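Side-chain contact in Kiaa0380 (Homo sapiens, PDB 1HTJ), which probably links heterotrimeric G protein signalling to Rho GTPases, as a guanine nucleotide exchange factor with an RGS-like domain: residues His137-Lys142 and Ser149-Asn154. The protein carries 3 engineered substitutions. Residues are numbered along the deposited sequence; the frame is centred on the assembly and turned at random.
Sequences HDYRTK and SLYGEN
The ring of Y139 turns its edge to the face of Y151 in an offset edge-to-face pair, the planes 87° apart and the centroids separated by 5.8 Å. CE1 of Y139 makes the nearest approach, 3.8 Å from CD1 of Y151, which lies in the plane of the Y139 ring. The two side chains pass each other head to tail, and CB of L150 sits over one face of Y151, toward the rim. Y139 reaches this position because its CG stands anti to the backbone N (chi1 -174°), carrying the ring out from helix 118-144 toward the 149-154 loop. At the far end of the ring, the phenol OH gives a hydrogen bond to OE2 of E153, which reaches in from the facing segment with its carboxylate plane 47° from the ring. At 2.4 Å between Y139 OH and E153 OE2 the bond is very short, and that length is doubtful. R143 NE forms a salt bridge with the same OE2 and would probably stabilise the carboxylate's charge. K142, its chain bent at chi2, crosses Y151 and brings CD to 4.2 Å from the Y151 OH; one water bridges the ammonium and the hydroxyl, 2.8 Å from K142 NZ and 2.9 Å from Y151 OH. Y151 OH is held chiefly by a hydrogen bond with Q54 NE2. A leucine in place of Y139 would probably leave E153 without its phenol partner and the face of Y151 without its aromatic edge. F31, edge-to-face, and Y50 also pack on Y139, and this aromatic cluster joins helices 27-32 and 41-54 to the loop that folds back onto helix 118-144 within the all-helical RGS-like domain.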
loop_
_atom_site.group_PDB
_atom_site.type_symbol
_atom_site.label_atom_id
_atom_site.label_comp_id
_atom_site.label_asym_id
_atom_site.label_seq_id
_atom_site.Cartn_x
_atom_site.Cartn_y
_atom_site.Cartn_z
ATOM N N HIS A 137 -7.954 12.182 2.277
ATOM C CA HIS A 137 -8.411 13.560 2.420
ATOM C C HIS A 137 -7.189 14.481 2.566
ATOM O O HIS A 137 -7.083 15.531 1.921
ATOM C CB HIS A 137 -9.313 13.685 3.666
ATOM C CG HIS A 137 -9.376 15.076 4.229
ATOM N ND1 HIS A 137 -10.039 16.110 3.596
ATOM C CD2 HIS A 137 -8.781 15.621 5.320
ATOM C CE1 HIS A 137 -9.842 17.233 4.268
ATOM N NE2 HIS A 137 -9.082 16.963 5.317
ATOM N N ASP A 138 -6.266 14.072 3.426
ATOM C CA ASP A 138 -5.070 14.850 3.667
ATOM C C ASP A 138 -4.290 15.111 2.398
ATOM O O ASP A 138 -3.833 16.227 2.169
ATOM C CB ASP A 138 -4.186 14.149 4.681
ATOM C CG ASP A 138 -4.799 14.134 6.037
ATOM O OD1 ASP A 138 -5.414 15.163 6.410
ATOM O OD2 ASP A 138 -4.663 13.108 6.733
ATOM N N TYR A 139 -4.139 14.084 1.569
ATOM C CA TYR A 139 -3.402 14.273 0.340
ATOM C C TYR A 139 -4.133 15.215 -0.613
ATOM O O TYR A 139 -3.494 16.017 -1.292
ATOM C CB TYR A 139 -3.108 12.955 -0.378
ATOM C CG TYR A 139 -2.221 13.212 -1.575
ATOM C CD1 TYR A 139 -0.990 13.851 -1.410
ATOM C CD2 TYR A 139 -2.661 12.950 -2.879
ATOM C CE1 TYR A 139 -0.224 14.242 -2.500
ATOM C CE2 TYR A 139 -1.895 13.342 -3.992
ATOM C CZ TYR A 139 -0.681 13.997 -3.783
ATOM O OH TYR A 139 0.049 14.472 -4.847
ATOM N N ARG A 140 -5.461 15.123 -0.666
ATOM C CA ARG A 140 -6.219 16.010 -1.550
ATOM C C ARG A 140 -6.025 17.451 -1.095
ATOM O O ARG A 140 -6.019 18.369 -1.900
ATOM C CB ARG A 140 -7.707 15.638 -1.561
ATOM C CG ARG A 140 -8.024 14.456 -2.509
ATOM C CD ARG A 140 -8.796 13.324 -1.816
ATOM N NE ARG A 140 -10.224 13.607 -1.685
ATOM C CZ ARG A 140 -11.029 13.800 -2.728
ATOM N NH1 ARG A 140 -10.527 13.736 -3.962
ATOM N NH2 ARG A 140 -12.325 14.063 -2.549
ATOM N N THR A 141 -5.858 17.644 0.205
ATOM C CA THR A 141 -5.627 18.974 0.733
ATOM C C THR A 141 -4.294 19.476 0.172
ATOM O O THR A 141 -4.195 20.623 -0.244
ATOM C CB THR A 141 -5.585 18.953 2.276
ATOM O OG1 THR A 141 -6.884 18.614 2.778
ATOM C CG2 THR A 141 -5.150 20.307 2.826
ATOM N N LYS A 142 -3.277 18.611 0.157
ATOM C CA LYS A 142 -1.954 18.969 -0.385
ATOM C C LYS A 142 -2.099 19.399 -1.849
ATOM O O LYS A 142 -1.432 20.335 -2.299
ATOM C CB LYS A 142 -0.983 17.780 -0.316
ATOM C CG LYS A 142 -0.639 17.324 1.092
ATOM C CD LYS A 142 0.374 18.244 1.711
ATOM C CE LYS A 142 0.578 17.970 3.188
ATOM N NZ LYS A 142 1.706 18.830 3.710
ATOM N N SER A 149 3.321 18.557 -6.941
ATOM C CA SER A 149 4.604 18.391 -7.621
ATOM C C SER A 149 5.676 17.850 -6.677
ATOM O O SER A 149 6.632 17.222 -7.117
ATOM C CB SER A 149 5.067 19.716 -8.227
ATOM O OG SER A 149 5.610 20.580 -7.244
ATOM N N LEU A 150 5.509 18.092 -5.382
ATOM C CA LEU A 150 6.457 17.612 -4.371
ATOM C C LEU A 150 6.391 16.098 -4.238
ATOM O O LEU A 150 7.289 15.475 -3.668
ATOM C CB LEU A 150 6.128 18.211 -3.001
ATOM C CG LEU A 150 6.198 19.728 -2.852
ATOM C CD1 LEU A 150 5.959 20.095 -1.369
ATOM C CD2 LEU A 150 7.589 20.220 -3.356
ATOM N N TYR A 151 5.314 15.515 -4.750
ATOM C CA TYR A 151 5.120 14.083 -4.656
ATOM C C TYR A 151 5.026 13.332 -5.968
ATOM O O TYR A 151 4.478 12.231 -5.993
ATOM C CB TYR A 151 3.880 13.813 -3.833
ATOM C CG TYR A 151 3.919 14.522 -2.510
ATOM C CD1 TYR A 151 3.267 15.747 -2.327
ATOM C CD2 TYR A 151 4.623 13.978 -1.444
ATOM C CE1 TYR A 151 3.315 16.403 -1.109
ATOM C CE2 TYR A 151 4.683 14.622 -0.231
ATOM C CZ TYR A 151 4.028 15.832 -0.065
ATOM O OH TYR A 151 4.111 16.463 1.161
ATOM N N GLY A 152 5.545 13.925 -7.046
ATOM C CA GLY A 152 5.533 13.282 -8.348
ATOM C C GLY A 152 4.382 13.614 -9.293
ATOM O O GLY A 152 4.297 13.045 -10.386
ATOM N N GLU A 153 3.504 14.538 -8.918
ATOM C CA GLU A 153 2.371 14.836 -9.783
ATOM C C GLU A 153 2.726 15.383 -11.149
ATOM O O GLU A 153 1.903 15.362 -12.050
ATOM C CB GLU A 153 1.367 15.749 -9.077
ATOM C CG GLU A 153 0.656 15.021 -7.954
ATOM C CD GLU A 153 -0.790 15.424 -7.801
ATOM O OE1 GLU A 153 -1.376 15.877 -8.799
ATOM O OE2 GLU A 153 -1.346 15.273 -6.694
ATOM N N ASN A 154 3.949 15.859 -11.324
ATOM C CA ASN A 154 4.334 16.350 -12.635
ATOM C C ASN A 154 4.314 15.199 -13.619
ATOM O O ASN A 154 3.788 15.323 -14.722
ATOM C CB ASN A 154 5.732 16.961 -12.594
ATOM C CG ASN A 154 5.698 18.425 -12.239
ATOM O OD1 ASN A 154 4.649 18.957 -11.860
ATOM N ND2 ASN A 154 6.839 19.094 -12.360
HETATM O O HOH W 1 3.841 19.192 1.976
#